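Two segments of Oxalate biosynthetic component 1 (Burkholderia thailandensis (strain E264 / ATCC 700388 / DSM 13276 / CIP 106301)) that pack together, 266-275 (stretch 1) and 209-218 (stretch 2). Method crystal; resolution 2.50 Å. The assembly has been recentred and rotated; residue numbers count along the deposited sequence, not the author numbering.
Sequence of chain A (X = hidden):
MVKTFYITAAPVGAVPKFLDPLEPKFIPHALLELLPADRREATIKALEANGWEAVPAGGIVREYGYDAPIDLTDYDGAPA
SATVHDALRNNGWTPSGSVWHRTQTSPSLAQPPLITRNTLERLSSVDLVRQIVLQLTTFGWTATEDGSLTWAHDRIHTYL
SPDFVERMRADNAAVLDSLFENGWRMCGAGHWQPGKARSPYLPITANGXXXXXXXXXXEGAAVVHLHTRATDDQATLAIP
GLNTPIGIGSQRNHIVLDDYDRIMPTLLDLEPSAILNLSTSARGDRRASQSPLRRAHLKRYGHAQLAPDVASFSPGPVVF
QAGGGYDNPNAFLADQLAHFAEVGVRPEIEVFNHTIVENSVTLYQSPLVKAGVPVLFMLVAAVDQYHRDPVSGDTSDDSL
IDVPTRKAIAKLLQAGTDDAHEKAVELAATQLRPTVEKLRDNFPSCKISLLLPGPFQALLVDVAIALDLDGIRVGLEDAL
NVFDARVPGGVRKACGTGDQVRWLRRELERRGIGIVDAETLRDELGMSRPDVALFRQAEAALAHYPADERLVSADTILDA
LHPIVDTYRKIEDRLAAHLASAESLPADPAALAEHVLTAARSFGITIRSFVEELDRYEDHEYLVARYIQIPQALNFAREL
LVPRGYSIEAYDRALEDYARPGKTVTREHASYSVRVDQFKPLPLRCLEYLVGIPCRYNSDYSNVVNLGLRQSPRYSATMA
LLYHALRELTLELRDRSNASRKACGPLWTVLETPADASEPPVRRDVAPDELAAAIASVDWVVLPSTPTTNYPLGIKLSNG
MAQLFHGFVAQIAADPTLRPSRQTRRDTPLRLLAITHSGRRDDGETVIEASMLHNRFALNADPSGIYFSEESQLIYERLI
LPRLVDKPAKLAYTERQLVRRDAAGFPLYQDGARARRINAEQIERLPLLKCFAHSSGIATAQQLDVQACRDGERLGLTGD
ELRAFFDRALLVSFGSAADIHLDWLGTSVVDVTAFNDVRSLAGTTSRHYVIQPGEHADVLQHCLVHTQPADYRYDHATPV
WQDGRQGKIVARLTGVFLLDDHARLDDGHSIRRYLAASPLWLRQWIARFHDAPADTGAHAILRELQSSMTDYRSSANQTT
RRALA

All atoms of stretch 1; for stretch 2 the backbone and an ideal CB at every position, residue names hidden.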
# COMPACT_ATOMS: atom_id res chain seq x y z
N THR A 266 5.67 9.82 9.98
CA THR A 266 6.09 8.70 9.14
C THR A 266 4.89 8.04 8.46
O THR A 266 4.91 7.79 7.26
CB THR A 266 6.86 7.65 9.95
OG1 THR A 266 8.05 8.24 10.49
CG2 THR A 266 7.25 6.47 9.07
N LEU A 267 3.85 7.76 9.24
CA LEU A 267 2.64 7.14 8.71
C LEU A 267 1.92 8.06 7.73
O LEU A 267 1.38 7.60 6.73
CB LEU A 267 1.71 6.72 9.84
CG LEU A 267 2.11 5.44 10.58
CD1 LEU A 267 1.12 5.12 11.69
CD2 LEU A 267 2.21 4.29 9.60
N LEU A 268 1.89 9.36 8.03
CA LEU A 268 1.28 10.33 7.13
C LEU A 268 2.00 10.36 5.78
O LEU A 268 1.38 10.60 4.74
CB LEU A 268 1.29 11.73 7.75
CG LEU A 268 0.36 11.99 8.94
CD1 LEU A 268 0.64 13.37 9.51
CD2 LEU A 268 -1.10 11.87 8.54
N ASP A 269 3.31 10.12 5.80
CA ASP A 269 4.12 10.09 4.58
C ASP A 269 3.97 8.79 3.80
O ASP A 269 3.79 8.79 2.59
CB ASP A 269 5.60 10.31 4.91
CG ASP A 269 6.00 11.77 4.90
OD1 ASP A 269 5.39 12.55 4.14
OD2 ASP A 269 6.94 12.13 5.64
N LEU A 270 4.04 7.67 4.52
CA LEU A 270 4.04 6.35 3.89
C LEU A 270 2.64 5.80 3.67
O LEU A 270 2.41 5.01 2.75
CB LEU A 270 4.85 5.37 4.74
CG LEU A 270 6.36 5.64 4.86
CD1 LEU A 270 6.99 4.68 5.86
CD2 LEU A 270 7.02 5.50 3.51
N GLU A 271 1.70 6.21 4.52
CA GLU A 271 0.32 5.72 4.44
C GLU A 271 -0.69 6.86 4.57
O GLU A 271 -1.41 6.94 5.56
CB GLU A 271 0.07 4.68 5.53
CG GLU A 271 1.08 3.53 5.56
CD GLU A 271 0.85 2.52 4.45
OE1 GLU A 271 -0.24 2.52 3.85
OE2 GLU A 271 1.77 1.72 4.18
N PRO A 272 -0.74 7.75 3.56
CA PRO A 272 -1.51 9.00 3.62
C PRO A 272 -3.01 8.83 3.85
O PRO A 272 -3.64 9.70 4.45
CB PRO A 272 -1.27 9.63 2.23
CG PRO A 272 -0.04 8.96 1.71
CD PRO A 272 -0.07 7.57 2.26
N SER A 273 -3.59 7.73 3.37
CA SER A 273 -5.03 7.54 3.46
C SER A 273 -5.46 6.76 4.70
O SER A 273 -6.63 6.76 5.07
CB SER A 273 -5.55 6.82 2.21
OG SER A 273 -5.33 7.61 1.05
N ALA A 274 -4.50 6.11 5.35
CA ALA A 274 -4.78 5.30 6.53
C ALA A 274 -5.46 6.13 7.61
O ALA A 274 -4.98 7.20 7.99
CB ALA A 274 -3.49 4.69 7.07
N ILE A 275 -6.59 5.63 8.11
CA ILE A 275 -7.29 6.28 9.20
C ILE A 275 -6.56 5.95 10.50
O ILE A 275 -6.44 4.78 10.88
CB ILE A 275 -8.76 5.85 9.27
CG1 ILE A 275 -9.50 6.34 8.02
CG2 ILE A 275 -9.43 6.40 10.52
CD1 ILE A 275 -10.91 5.81 7.89
N UNK A 209 6.34 -0.07 15.63
CA UNK A 209 4.92 0.26 15.52
C UNK A 209 4.56 0.73 14.11
O UNK A 209 3.52 0.35 13.57
CB UNK A 209 4.55 1.34 16.54
N UNK A 210 5.43 1.54 13.52
CA UNK A 210 5.25 1.96 12.13
C UNK A 210 5.20 0.75 11.21
O UNK A 210 4.31 0.63 10.37
CB UNK A 210 6.37 2.90 11.70
N UNK A 211 6.15 -0.17 11.38
CA UNK A 211 6.21 -1.36 10.54
C UNK A 211 4.98 -2.25 10.71
O UNK A 211 4.42 -2.73 9.73
CB UNK A 211 7.48 -2.16 10.86
N UNK A 212 4.57 -2.47 11.96
CA UNK A 212 3.41 -3.31 12.23
C UNK A 212 2.15 -2.72 11.60
O UNK A 212 1.29 -3.44 11.10
CB UNK A 212 3.22 -3.48 13.74
N UNK A 213 2.06 -1.39 11.61
CA UNK A 213 0.93 -0.69 11.02
C UNK A 213 0.90 -0.87 9.50
O UNK A 213 -0.14 -1.17 8.92
CB UNK A 213 0.99 0.80 11.38
N UNK A 214 2.06 -0.69 8.87
CA UNK A 214 2.18 -0.84 7.42
C UNK A 214 1.78 -2.24 6.96
O UNK A 214 1.09 -2.40 5.95
CB UNK A 214 3.61 -0.54 6.98
N UNK A 215 2.21 -3.25 7.71
CA UNK A 215 1.88 -4.64 7.39
C UNK A 215 0.37 -4.87 7.45
O UNK A 215 -0.20 -5.54 6.60
CB UNK A 215 2.60 -5.59 8.35
N UNK A 216 -0.26 -4.28 8.46
CA UNK A 216 -1.69 -4.42 8.65
C UNK A 216 -2.47 -3.75 7.53
O UNK A 216 -3.46 -4.28 7.04
CB UNK A 216 -2.10 -3.83 10.00
N UNK A 217 -2.00 -2.57 7.11
CA UNK A 217 -2.67 -1.80 6.08
C UNK A 217 -2.61 -2.47 4.70
O UNK A 217 -3.60 -2.44 3.96
CB UNK A 217 -2.05 -0.40 6.01
N UNK A 218 -1.47 -3.06 4.36
CA UNK A 218 -1.34 -3.69 3.05
C UNK A 218 -2.11 -5.01 2.98
O UNK A 218 -2.37 -5.52 1.90
CB UNK A 218 0.14 -3.93 2.73

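Stretch 2 lies on a helix whose axis runs at 33° to that of helix 266-270, with a closest approach of 10.8 Å. Helical spacing brings positions 210, 213, 214 and 217 to stretch 1, while the others have little to meet there.

At position 209 CA-to-CB points sideways, and no atom of stretch 1 lies within 5.5 Å of the ideal CB, so this contact sets few demands. The residue is Ile-209, whose side chain leads away.

Position 210 points toward stretch 1. Its ideal CB lies 4.5 Å from Thr-266 CG2 and 4.9 Å from Leu-267 CD2, two methyl groups that offer no polar partner. A compact apolar side chain, such as valine, isoleucine or alanine, would suit. It is Val-210, in the t rotamer, and its CG1 reaches 3.7 Å from Thr-266 CG2 and 4.4 Å from Leu-267 CD2, so that one methyl touches both neighbours.

Position 211 points away and position 212 is out of reach; stretch 1 constrains neither. They are Asp-211 and Ala-212.

Position 213 points toward Leu-267, with the ideal CB already 4.1 Å from Leu-267 CD2. A small residue, alanine or serine, would make this contact through CB alone. Ser-213 does so, its CB 4.1 Å from Leu-267 CD2, while its hydroxyl turns back to its own helix: Ser-213 OG donates to Ile-209 O at 2.8 Å, the same carbonyl that accepts the backbone bond from Ser-213 N.

At position 214 CA-to-CB points sideways, but the ideal CB is 4.0 Å from Glu-271 OE2. A carboxylate invites a donor, preferably a positive one, and Leu-270 nearby offers an apolar surface, so lysine or arginine would fit. The residue is Arg-214. Its end swings nearer to stretch 1, and Arg-214 NH1 donates to Glu-271 OE2 at 2.9 Å with an angle of 159°, closing a salt bridge at the edge of the guanidinium. Leu-270 CD1 covers one face of that group, 3.6 Å from Arg-214 NE, so charge pairing and apolar packing use different sides of it. A water reinforces the link, its O donating to Glu-271 OE2 at 2.7 Å and to Arg-214 O at 3.1 Å.

Position 215 points away and position 216 is out of reach, leaving both free of stretch 1. They are Glu-215 and Ala-216.

Position 217 points toward the turn that follows helix 266-270. Its ideal CB is 4.1 Å from Glu-271 OE1 and 5.4 Å from Ala-274 CB. The carboxylate would admit a polar or basic residue, whereas the methyl and the aliphatic part of Glu-271 favour leucine, isoleucine or methionine. Leu-217 takes the apolar course: its CD1 packs 3.6 Å from Glu-271 CG, and both CD1 and CD2 lie 3.7 Å from Ala-274 CB, so the side chain meets both ends of the type I turn.

Position 218 points sideways, with nothing of stretch 1 near its CB. Arg-218 makes no contact with stretch 1.

Stretch 2 (209-218) IVDASREALR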
# COMPACT_ATOMS: atom_id res chain seq x y z
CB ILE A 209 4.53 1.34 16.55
CG1 ILE A 209 4.60 0.76 17.97
CG2 ILE A 209 3.14 1.89 16.26
CD1 ILE A 209 4.65 1.79 19.07
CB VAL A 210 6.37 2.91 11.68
CG1 VAL A 210 6.39 3.03 10.17
CG2 VAL A 210 6.19 4.27 12.33
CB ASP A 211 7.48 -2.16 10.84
CG ASP A 211 8.73 -1.49 10.31
OD1 ASP A 211 8.60 -0.67 9.37
OD2 ASP A 211 9.83 -1.79 10.81
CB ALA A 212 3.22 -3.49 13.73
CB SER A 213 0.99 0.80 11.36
OG SER A 213 0.92 0.99 12.77
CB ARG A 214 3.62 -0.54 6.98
CG ARG A 214 4.11 0.86 7.32
CD ARG A 214 4.27 1.73 6.09
NE ARG A 214 5.50 1.46 5.36
CZ ARG A 214 5.61 1.47 4.04
NH1 ARG A 214 4.55 1.73 3.29
NH2 ARG A 214 6.78 1.21 3.46
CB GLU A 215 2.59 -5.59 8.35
CG GLU A 215 4.10 -5.53 8.30
CD GLU A 215 4.75 -6.25 9.47
OE1 GLU A 215 4.02 -6.90 10.25
OE2 GLU A 215 5.99 -6.16 9.62
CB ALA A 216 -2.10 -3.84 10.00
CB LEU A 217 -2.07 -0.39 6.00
CG LEU A 217 -2.44 0.51 7.19
CD1 LEU A 217 -1.44 1.66 7.34
CD2 LEU A 217 -3.85 1.05 7.03
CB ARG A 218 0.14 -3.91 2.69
CG ARG A 218 0.87 -4.95 3.52
CD ARG A 218 2.29 -5.13 2.99
NE ARG A 218 3.04 -6.18 3.68
CZ ARG A 218 4.13 -5.95 4.41
NH1 ARG A 218 4.75 -6.96 5.00
NH2 ARG A 218 4.61 -4.72 4.54
O HOH W 1 1.46 -0.77 3.29
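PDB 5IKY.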